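Glucanase (Clostridium thermocellum, PDB 5GXX) probably hydrolyses beta-1,4-glucosidic bonds within cellulose chains, as a family 9 endoglucanase of the cellulosome. Local coordinates at residues R303-D317 / D413-L425. The protein carries 1 engineered substitution. Residues are numbered along the deposited sequence; the frame is centred on the assembly and turned at random.
Sequences RYATTEAFLAFVYAD and DYNAGFVGALCRL
R303 NH1 donates to the syn lone pair of D413 OD2 (2.8 Å) in a salt bridge, and NH2 to W299 O. The guanidinium lies between Y414 CE1 and Y304. T306 packs on F418, and water bridges T306 and T307 to the second helix. One water lies within hydrogen-bonding distance of T306 OG1, T307 OG1 and Y414 O, can donate to two at most, and accepts from F418 N. A second joins T307 OG1 to D413 O and G417 N. T306 OG1 is hydrogen-bonded to L302 O; T307 OG1 donates to R303 O, so it accepts from the waters. F310 (chi1 -177°) lays its ring over G420 CA, a CH-pi contact 3.9 Å from the centroid. A421 is a knob among T306, A309, F310 and F313. R424 CG lies over the F313 ring, 3.7 Å from its centroid. R424 NE donates to D317 OD2 (2.8 Å) and NH2 weakly to OD1, carboxylate and guanidinium planes 8° apart. OD2 also hydrogen-bonds Y75 OH; R424 NH1 salt-bridges E428. The segment axes come within 7.4 Å, at 36°, in the helical family 9 domain. Glycines permit this approach, waters satisfy the buried F418 and G417 amides, and a salt bridge lies at each end.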
loop_
_atom_site.group_PDB
_atom_site.type_symbol
_atom_site.label_atom_id
_atom_site.label_comp_id
_atom_site.label_asym_id
_atom_site.label_seq_id
_atom_site.Cartn_x
_atom_site.Cartn_y
_atom_site.Cartn_z
ATOM N N ARG A 303 -13.730 -31.129 29.496
ATOM C CA ARG A 303 -15.155 -31.159 29.142
ATOM C C ARG A 303 -15.729 -32.567 29.225
ATOM O O ARG A 303 -16.743 -32.796 29.905
ATOM C CB ARG A 303 -15.342 -30.589 27.734
ATOM C CG ARG A 303 -16.719 -30.783 27.117
ATOM C CD ARG A 303 -16.661 -31.888 26.087
ATOM N NE ARG A 303 -15.503 -31.928 25.188
ATOM C CZ ARG A 303 -15.495 -31.454 23.941
ATOM N NH1 ARG A 303 -16.551 -30.823 23.433
ATOM N NH2 ARG A 303 -14.444 -31.646 23.171
ATOM N N TYR A 304 -15.084 -33.542 28.585
ATOM C CA TYR A 304 -15.638 -34.894 28.602
ATOM C C TYR A 304 -15.598 -35.519 29.997
ATOM O O TYR A 304 -16.601 -36.073 30.460
ATOM C CB TYR A 304 -14.886 -35.785 27.617
ATOM C CG TYR A 304 -15.043 -35.462 26.155
ATOM C CD1 TYR A 304 -16.298 -35.367 25.555
ATOM C CD2 TYR A 304 -13.927 -35.304 25.365
ATOM C CE1 TYR A 304 -16.435 -35.111 24.184
ATOM C CE2 TYR A 304 -14.037 -35.067 24.003
ATOM C CZ TYR A 304 -15.293 -34.971 23.422
ATOM O OH TYR A 304 -15.412 -34.751 22.068
ATOM N N ALA A 305 -14.476 -35.366 30.696
ATOM C CA ALA A 305 -14.289 -36.051 31.980
ATOM C C ALA A 305 -15.214 -35.460 33.042
ATOM O O ALA A 305 -15.836 -36.218 33.803
ATOM C CB ALA A 305 -12.834 -36.013 32.408
ATOM N N THR A 306 -15.380 -34.139 33.035
ATOM C CA THR A 306 -16.286 -33.509 33.990
ATOM C C THR A 306 -17.766 -33.771 33.700
ATOM O O THR A 306 -18.574 -33.778 34.627
ATOM C CB THR A 306 -16.032 -31.999 34.143
ATOM O OG1 THR A 306 -16.245 -31.327 32.894
ATOM C CG2 THR A 306 -14.627 -31.746 34.596
ATOM N N THR A 307 -18.111 -33.986 32.433
ATOM C CA THR A 307 -19.488 -34.356 32.063
ATOM C C THR A 307 -19.773 -35.771 32.555
ATOM O O THR A 307 -20.828 -36.042 33.157
ATOM C CB THR A 307 -19.720 -34.241 30.534
ATOM O OG1 THR A 307 -19.493 -32.880 30.134
ATOM C CG2 THR A 307 -21.161 -34.662 30.181
ATOM N N GLU A 308 -18.805 -36.665 32.352
ATOM C CA GLU A 308 -18.948 -38.047 32.841
ATOM C C GLU A 308 -19.009 -38.055 34.360
ATOM O O GLU A 308 -19.725 -38.890 34.923
ATOM C CB GLU A 308 -17.827 -38.943 32.312
ATOM C CG GLU A 308 -17.964 -39.182 30.811
ATOM C CD GLU A 308 -19.222 -39.972 30.485
ATOM O OE1 GLU A 308 -19.579 -40.890 31.264
ATOM O OE2 GLU A 308 -19.896 -39.709 29.459
ATOM N N ALA A 309 -18.293 -37.139 35.022
ATOM C CA ALA A 309 -18.419 -37.014 36.478
ATOM C C ALA A 309 -19.874 -36.746 36.872
ATOM O O ALA A 309 -20.397 -37.398 37.777
ATOM C CB ALA A 309 -17.464 -35.952 37.060
ATOM N N PHE A 310 -20.549 -35.842 36.163
ATOM C CA PHE A 310 -21.968 -35.597 36.441
ATOM C C PHE A 310 -22.815 -36.839 36.253
ATOM O O PHE A 310 -23.601 -37.171 37.139
ATOM C CB PHE A 310 -22.474 -34.434 35.589
ATOM C CG PHE A 310 -23.912 -34.055 35.850
ATOM C CD1 PHE A 310 -24.356 -33.815 37.147
ATOM C CD2 PHE A 310 -24.808 -33.928 34.800
ATOM C CE1 PHE A 310 -25.666 -33.448 37.400
ATOM C CE2 PHE A 310 -26.136 -33.569 35.041
ATOM C CZ PHE A 310 -26.566 -33.323 36.344
ATOM N N LEU A 311 -22.657 -37.535 35.134
ATOM C CA LEU A 311 -23.431 -38.757 34.919
ATOM C C LEU A 311 -23.180 -39.805 35.996
ATOM O O LEU A 311 -24.117 -40.476 36.447
ATOM C CB LEU A 311 -23.095 -39.375 33.569
ATOM C CG LEU A 311 -23.983 -38.968 32.390
ATOM C CD1 LEU A 311 -23.910 -37.473 32.099
ATOM C CD2 LEU A 311 -23.642 -39.768 31.140
ATOM N N ALA A 312 -21.912 -39.932 36.403
ATOM C CA ALA A 312 -21.523 -40.889 37.438
ATOM C C ALA A 312 -22.140 -40.547 38.792
ATOM O O ALA A 312 -22.628 -41.452 39.478
ATOM C CB ALA A 312 -19.997 -41.003 37.521
ATOM N N PHE A 313 -22.168 -39.264 39.152
ATOM C CA PHE A 313 -22.823 -38.848 40.392
ATOM C C PHE A 313 -24.318 -39.183 40.332
ATOM O O PHE A 313 -24.880 -39.714 41.294
ATOM C CB PHE A 313 -22.675 -37.336 40.642
ATOM C CG PHE A 313 -21.338 -36.884 41.196
ATOM C CD1 PHE A 313 -20.709 -37.509 42.273
ATOM C CD2 PHE A 313 -20.745 -35.743 40.672
ATOM C CE1 PHE A 313 -19.496 -37.043 42.772
ATOM C CE2 PHE A 313 -19.551 -35.228 41.185
ATOM C CZ PHE A 313 -18.918 -35.879 42.242
ATOM N N VAL A 314 -24.977 -38.833 39.227
ATOM C CA VAL A 314 -26.418 -39.059 39.103
ATOM C C VAL A 314 -26.723 -40.555 39.192
ATOM O O VAL A 314 -27.646 -40.974 39.895
ATOM C CB VAL A 314 -26.997 -38.435 37.812
ATOM C CG1 VAL A 314 -28.456 -38.879 37.609
ATOM C CG2 VAL A 314 -26.937 -36.914 37.837
ATOM N N TYR A 315 -25.920 -41.373 38.521
ATOM C CA TYR A 315 -26.143 -42.805 38.535
ATOM C C TYR A 315 -25.874 -43.383 39.927
ATOM O O TYR A 315 -26.692 -44.137 40.462
ATOM C CB TYR A 315 -25.324 -43.524 37.460
ATOM C CG TYR A 315 -25.725 -44.984 37.405
ATOM C CD1 TYR A 315 -27.011 -45.357 36.971
ATOM C CD2 TYR A 315 -24.838 -45.989 37.814
ATOM C CE1 TYR A 315 -27.410 -46.678 36.969
ATOM C CE2 TYR A 315 -25.231 -47.331 37.792
ATOM C CZ TYR A 315 -26.510 -47.660 37.362
ATOM O OH TYR A 315 -26.926 -48.972 37.328
ATOM N N ALA A 316 -24.752 -43.015 40.530
ATOM C CA ALA A 316 -24.437 -43.494 41.875
ATOM C C ALA A 316 -25.532 -43.125 42.872
ATOM O O ALA A 316 -25.906 -43.928 43.718
ATOM C CB ALA A 316 -23.098 -42.941 42.338
ATOM N N ASP A 317 -26.049 -41.907 42.779
ATOM C CA ASP A 317 -27.101 -41.473 43.693
ATOM C C ASP A 317 -28.419 -42.209 43.491
ATOM O O ASP A 317 -29.278 -42.184 44.383
ATOM C CB ASP A 317 -27.342 -39.974 43.531
ATOM C CG ASP A 317 -26.286 -39.140 44.216
ATOM O OD1 ASP A 317 -25.546 -39.691 45.062
ATOM O OD2 ASP A 317 -26.200 -37.932 43.910
ATOM N N ASP A 413 -20.421 -25.818 26.077
ATOM C CA ASP A 413 -20.555 -27.236 26.381
ATOM C C ASP A 413 -19.462 -27.706 27.353
ATOM O O ASP A 413 -19.664 -28.670 28.094
ATOM C CB ASP A 413 -20.566 -28.063 25.093
ATOM C CG ASP A 413 -19.172 -28.308 24.549
ATOM O OD1 ASP A 413 -18.582 -27.376 23.954
ATOM O OD2 ASP A 413 -18.679 -29.451 24.702
ATOM N N TYR A 414 -18.323 -27.016 27.376
ATOM C CA TYR A 414 -17.233 -27.349 28.300
ATOM C C TYR A 414 -17.734 -27.120 29.722
ATOM O O TYR A 414 -17.426 -27.890 30.632
ATOM C CB TYR A 414 -16.038 -26.430 28.050
ATOM C CG TYR A 414 -15.128 -26.812 26.906
ATOM C CD1 TYR A 414 -15.597 -27.548 25.829
ATOM C CD2 TYR A 414 -13.813 -26.366 26.887
ATOM C CE1 TYR A 414 -14.779 -27.860 24.760
ATOM C CE2 TYR A 414 -12.968 -26.697 25.835
ATOM C CZ TYR A 414 -13.454 -27.452 24.788
ATOM O OH TYR A 414 -12.653 -27.776 23.711
ATOM N N ASN A 415 -18.491 -26.047 29.938
ATOM C CA ASN A 415 -18.953 -25.699 31.284
ATOM C C ASN A 415 -20.216 -26.418 31.740
ATOM O O ASN A 415 -20.527 -26.402 32.925
ATOM C CB ASN A 415 -19.128 -24.179 31.436
ATOM C CG ASN A 415 -17.889 -23.491 31.976
ATOM O OD1 ASN A 415 -16.781 -23.681 31.473
ATOM N ND2 ASN A 415 -18.066 -22.710 33.041
ATOM N N ALA A 416 -20.945 -27.058 30.824
ATOM C CA ALA A 416 -22.333 -27.436 31.111
ATOM C C ALA A 416 -22.464 -28.607 32.078
ATOM O O ALA A 416 -23.091 -28.478 33.138
ATOM C CB ALA A 416 -23.089 -27.682 29.827
ATOM N N GLY A 417 -21.869 -29.749 31.748
ATOM C CA GLY A 417 -21.875 -30.885 32.676
ATOM C C GLY A 417 -21.105 -30.541 33.945
ATOM O O GLY A 417 -21.453 -30.983 35.046
ATOM N N PHE A 418 -20.033 -29.768 33.791
ATOM C CA PHE A 418 -19.220 -29.276 34.919
ATOM C C PHE A 418 -20.032 -28.559 35.996
ATOM O O PHE A 418 -19.898 -28.837 37.188
ATOM C CB PHE A 418 -18.100 -28.416 34.328
ATOM C CG PHE A 418 -17.112 -27.852 35.315
ATOM C CD1 PHE A 418 -16.420 -28.688 36.184
ATOM C CD2 PHE A 418 -16.799 -26.497 35.267
ATOM C CE1 PHE A 418 -15.457 -28.168 37.021
ATOM C CE2 PHE A 418 -15.832 -25.977 36.106
ATOM C CZ PHE A 418 -15.185 -26.814 36.985
ATOM N N VAL A 419 -20.869 -27.611 35.593
ATOM C CA VAL A 419 -21.887 -27.072 36.487
ATOM C C VAL A 419 -22.695 -28.128 37.238
ATOM O O VAL A 419 -22.849 -28.015 38.453
ATOM C CB VAL A 419 -22.807 -26.074 35.742
ATOM C CG1 VAL A 419 -24.028 -25.726 36.607
ATOM C CG2 VAL A 419 -22.018 -24.820 35.390
ATOM N N GLY A 420 -23.202 -29.159 36.564
ATOM C CA GLY A 420 -23.994 -30.188 37.241
ATOM C C GLY A 420 -23.177 -30.921 38.291
ATOM O O GLY A 420 -23.619 -31.146 39.423
ATOM N N ALA A 421 -21.951 -31.295 37.949
ATOM C CA ALA A 421 -21.058 -31.918 38.930
ATOM C C ALA A 421 -20.678 -31.035 40.123
ATOM O O ALA A 421 -20.620 -31.518 41.264
ATOM C CB ALA A 421 -19.841 -32.460 38.202
ATOM N N LEU A 422 -20.458 -29.742 39.889
ATOM C CA LEU A 422 -20.216 -28.811 40.993
ATOM C C LEU A 422 -21.463 -28.649 41.868
ATOM O O LEU A 422 -21.354 -28.531 43.092
ATOM C CB LEU A 422 -19.723 -27.447 40.504
ATOM C CG LEU A 422 -18.362 -27.427 39.810
ATOM C CD1 LEU A 422 -18.121 -26.086 39.098
ATOM C CD2 LEU A 422 -17.246 -27.729 40.820
ATOM N N CYS A 423 -22.638 -28.648 41.255
ATOM C CA CYS A 423 -23.873 -28.676 42.050
ATOM C C CYS A 423 -23.884 -29.862 43.016
ATOM O O CYS A 423 -24.190 -29.685 44.197
ATOM C CB CYS A 423 -25.118 -28.755 41.169
ATOM S SG CYS A 423 -25.522 -27.225 40.323
ATOM N N ARG A 424 -23.555 -31.062 42.539
ATOM C CA ARG A 424 -23.508 -32.233 43.409
ATOM C C ARG A 424 -22.502 -32.058 44.546
ATOM O O ARG A 424 -22.785 -32.392 45.707
ATOM C CB ARG A 424 -23.158 -33.479 42.585
ATOM C CG ARG A 424 -23.017 -34.764 43.399
ATOM C CD ARG A 424 -24.253 -35.035 44.262
ATOM N NE ARG A 424 -24.106 -36.333 44.913
ATOM C CZ ARG A 424 -23.297 -36.552 45.953
ATOM N NH1 ARG A 424 -22.585 -35.570 46.505
ATOM N NH2 ARG A 424 -23.203 -37.778 46.457
ATOM N N LEU A 425 -21.321 -31.529 44.230
ATOM C CA LEU A 425 -20.280 -31.442 45.247
ATOM C C LEU A 425 -20.556 -30.351 46.278
ATOM O O LEU A 425 -20.294 -30.541 47.471
ATOM C CB LEU A 425 -18.907 -31.303 44.590
ATOM C CG LEU A 425 -18.415 -32.653 44.062
ATOM C CD1 LEU A 425 -17.394 -32.459 42.942
ATOM C CD2 LEU A 425 -17.867 -33.548 45.185
HETATM O O HOH W 1 -18.511 -30.286 31.343
HETATM O O HOH W 2 -20.902 -30.796 29.177
#